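Local atomic coordinates of C-C motif chemokine 1 (Homo sapiens, PDB entry 4OIK), a protein that attracts monocytes, but not neutrophils, as a secreted CC chemokine that binds the receptor CCR8. Residues I25-N30 and I41-R46. Numbering follows the deposited sequence.
Sequences ILCYRN and IFKLKR. With NAG (2-acetamido-2-deoxy-beta-D-glucopyranose), chain E.
The first beta hairpin of the chemokine sheet pairs Arg29 with Ile41, a hydrogen-bonded antiparallel pair in which each backbone N-H reaches the other residue's carbonyl. Arg29 N lies 2.6 Å from Ile41 O, and the return bond from Ile41 N to Arg29 O closes the ring of the pair. Further along, Lys43 bonds to two consecutive residues: its N donates to Cys27 O, and its O accepts from Leu26 N at 2.9 Å, an almost straight bond (171° at the hydrogen). This, with the helix-like backbone angles of Leu26, is consistent with a classic beta bulge. Between these bonds Tyr28 faces Phe42 in a non-hydrogen-bonded pair, where the tyrosine's CB packs 3.7 Å from Phe42 CD1. Ile25 comes over one face of the same ring: with CG1 anti to the carbonyl carbon (chi1 -48°), its CD1 makes a CH-pi contact 4.1 Å from the Phe42 centroid, while CG2 rests on Phe42 CB. In the chemokine fold a C-terminal helix lies across the three-stranded sheet, and here Trp58, Val59 and His62 of helix 57-63 pack on Phe42, a place suited to a large apolar ring. With an alanine in its place, a gap would probably open beneath that helix and Ile25 CD1 would lose its aromatic partner. On the other face Cys27 SG, disulfide-bonded to Cys69, lies 3.8 Å from Lys43 CD, whose flexible aliphatic chain can flank the sulfur while carrying its amine onward. Beyond Arg29, Asn30 ND2 is covalently joined to C1 of an N-linked NAG.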
loop_
_atom_site.group_PDB
_atom_site.type_symbol
_atom_site.label_atom_id
_atom_site.label_comp_id
_atom_site.label_asym_id
_atom_site.label_seq_id
_atom_site.Cartn_x
_atom_site.Cartn_y
_atom_site.Cartn_z
ATOM N N ILE A 25 17.812 4.522 4.607
ATOM C CA ILE A 25 16.432 5.018 4.660
ATOM C C ILE A 25 16.329 6.458 4.164
ATOM O O ILE A 25 17.117 7.309 4.581
ATOM C CB ILE A 25 15.872 4.900 6.107
ATOM C CG1 ILE A 25 16.134 3.492 6.736
ATOM C CG2 ILE A 25 14.389 5.265 6.162
ATOM C CD1 ILE A 25 15.842 3.334 8.322
ATOM N N LEU A 26 15.294 6.742 3.347
ATOM C CA LEU A 26 15.027 8.074 2.815
ATOM C C LEU A 26 14.051 8.856 3.689
ATOM O O LEU A 26 14.277 10.029 3.974
ATOM C CB LEU A 26 14.484 7.952 1.388
ATOM C CG LEU A 26 15.534 7.691 0.325
ATOM C CD1 LEU A 26 15.128 6.543 -0.563
ATOM C CD2 LEU A 26 15.723 8.897 -0.512
ATOM N N CYS A 27 12.960 8.199 4.117
ATOM C CA CYS A 27 11.902 8.791 4.926
ATOM C C CYS A 27 11.025 7.685 5.476
ATOM O O CYS A 27 11.258 6.503 5.200
ATOM C CB CYS A 27 11.081 9.790 4.095
ATOM S SG CYS A 27 10.532 9.157 2.486
ATOM N N TYR A 28 9.994 8.063 6.233
ATOM C CA TYR A 28 9.037 7.087 6.734
ATOM C C TYR A 28 7.588 7.438 6.332
ATOM O O TYR A 28 7.274 8.608 6.125
ATOM C CB TYR A 28 9.163 6.908 8.265
ATOM C CG TYR A 28 8.728 8.126 9.056
ATOM C CD1 TYR A 28 7.387 8.341 9.367
ATOM C CD2 TYR A 28 9.657 9.062 9.497
ATOM C CE1 TYR A 28 6.979 9.479 10.058
ATOM C CE2 TYR A 28 9.265 10.182 10.225
ATOM C CZ TYR A 28 7.924 10.387 10.503
ATOM O OH TYR A 28 7.527 11.497 11.208
ATOM N N ARG A 29 6.713 6.419 6.272
ATOM C CA ARG A 29 5.270 6.565 6.063
ATOM C C ARG A 29 4.597 5.982 7.293
ATOM O O ARG A 29 5.082 4.978 7.837
ATOM C CB ARG A 29 4.773 5.827 4.803
ATOM C CG ARG A 29 4.726 6.703 3.574
ATOM C CD ARG A 29 3.663 6.265 2.592
ATOM N NE ARG A 29 3.115 7.399 1.836
ATOM C CZ ARG A 29 2.104 8.164 2.244
ATOM N NH1 ARG A 29 1.521 7.941 3.416
ATOM N NH2 ARG A 29 1.668 9.160 1.483
ATOM N N ASN A 30 3.508 6.622 7.761
ATOM C CA ASN A 30 2.728 6.084 8.892
ATOM C C ASN A 30 1.757 5.093 8.260
ATOM O O ASN A 30 1.385 5.290 7.111
ATOM C CB ASN A 30 1.950 7.192 9.618
ATOM C CG ASN A 30 2.294 7.373 11.085
ATOM O OD1 ASN A 30 3.430 7.162 11.530
ATOM N ND2 ASN A 30 1.320 7.815 11.870
ATOM N N ILE A 41 6.438 2.571 8.427
ATOM C CA ILE A 41 6.978 2.097 7.149
ATOM C C ILE A 41 8.196 2.973 6.807
ATOM O O ILE A 41 8.041 4.181 6.684
ATOM C CB ILE A 41 5.950 2.105 5.973
ATOM C CG1 ILE A 41 4.633 1.436 6.355
ATOM C CG2 ILE A 41 6.561 1.452 4.709
ATOM C CD1 ILE A 41 3.502 1.720 5.372
ATOM N N PHE A 42 9.383 2.373 6.669
ATOM C CA PHE A 42 10.567 3.105 6.270
ATOM C C PHE A 42 10.719 2.879 4.794
ATOM O O PHE A 42 10.645 1.728 4.344
ATOM C CB PHE A 42 11.817 2.629 6.996
ATOM C CG PHE A 42 11.909 3.019 8.446
ATOM C CD1 PHE A 42 11.741 4.339 8.839
ATOM C CD2 PHE A 42 12.220 2.076 9.417
ATOM C CE1 PHE A 42 11.847 4.705 10.175
ATOM C CE2 PHE A 42 12.360 2.448 10.755
ATOM C CZ PHE A 42 12.166 3.756 11.127
ATOM N N LYS A 43 10.875 3.974 4.040
ATOM C CA LYS A 43 11.097 3.959 2.600
ATOM C C LYS A 43 12.584 3.752 2.412
ATOM O O LYS A 43 13.381 4.554 2.893
ATOM C CB LYS A 43 10.677 5.309 1.968
ATOM C CG LYS A 43 10.983 5.441 0.478
ATOM C CD LYS A 43 10.069 6.480 -0.195
ATOM C CE LYS A 43 10.327 6.621 -1.681
ATOM N NZ LYS A 43 9.724 5.509 -2.465
ATOM N N LEU A 44 12.956 2.665 1.741
ATOM C CA LEU A 44 14.365 2.371 1.481
ATOM C C LEU A 44 14.708 2.803 0.051
ATOM O O LEU A 44 13.857 3.358 -0.651
ATOM C CB LEU A 44 14.664 0.867 1.682
ATOM C CG LEU A 44 14.167 0.190 2.979
ATOM C CD1 LEU A 44 14.380 -1.308 2.911
ATOM C CD2 LEU A 44 14.882 0.741 4.199
ATOM N N LYS A 45 15.945 2.536 -0.381
ATOM C CA LYS A 45 16.448 2.834 -1.717
ATOM C C LYS A 45 15.917 1.832 -2.749
ATOM O O LYS A 45 15.489 0.721 -2.389
ATOM C CB LYS A 45 17.981 2.846 -1.695
ATOM C CG LYS A 45 18.575 4.215 -1.361
ATOM C CD LYS A 45 18.282 4.694 0.060
ATOM C CE LYS A 45 18.952 5.997 0.395
ATOM N NZ LYS A 45 20.354 5.784 0.875
ATOM N N ARG A 46 15.941 2.241 -4.033
ATOM C CA ARG A 46 15.469 1.480 -5.193
ATOM C C ARG A 46 14.038 0.889 -5.020
ATOM O O ARG A 46 13.806 -0.297 -5.271
ATOM C CB ARG A 46 16.526 0.460 -5.691
ATOM C CG ARG A 46 17.603 1.043 -6.627
ATOM C CD ARG A 46 18.660 1.867 -5.925
ATOM N NE ARG A 46 19.680 2.362 -6.853
ATOM C CZ ARG A 46 20.670 3.191 -6.528
ATOM N NH1 ARG A 46 20.784 3.645 -5.285
ATOM N NH2 ARG A 46 21.547 3.578 -7.444
HETATM C C1 NAG E . 1.416 8.777 12.962
HETATM C C2 NAG E . 0.091 9.613 12.778
HETATM C C3 NAG E . -0.223 10.427 14.082
HETATM C C4 NAG E . 0.022 9.671 15.419
HETATM C C5 NAG E . 1.373 8.894 15.379
HETATM C C6 NAG E . 1.553 7.977 16.628
HETATM C C7 NAG E . -0.149 10.327 10.336
HETATM C C8 NAG E . 0.180 11.491 9.446
HETATM N N2 NAG E . 0.246 10.548 11.637
HETATM O O3 NAG E . -1.573 10.945 14.034
HETATM O O4 NAG E . -0.016 10.592 16.540
HETATM O O5 NAG E . 1.436 8.056 14.195
HETATM O O6 NAG E . 2.871 7.412 16.764
HETATM O O7 NAG E . -0.706 9.299 9.929
#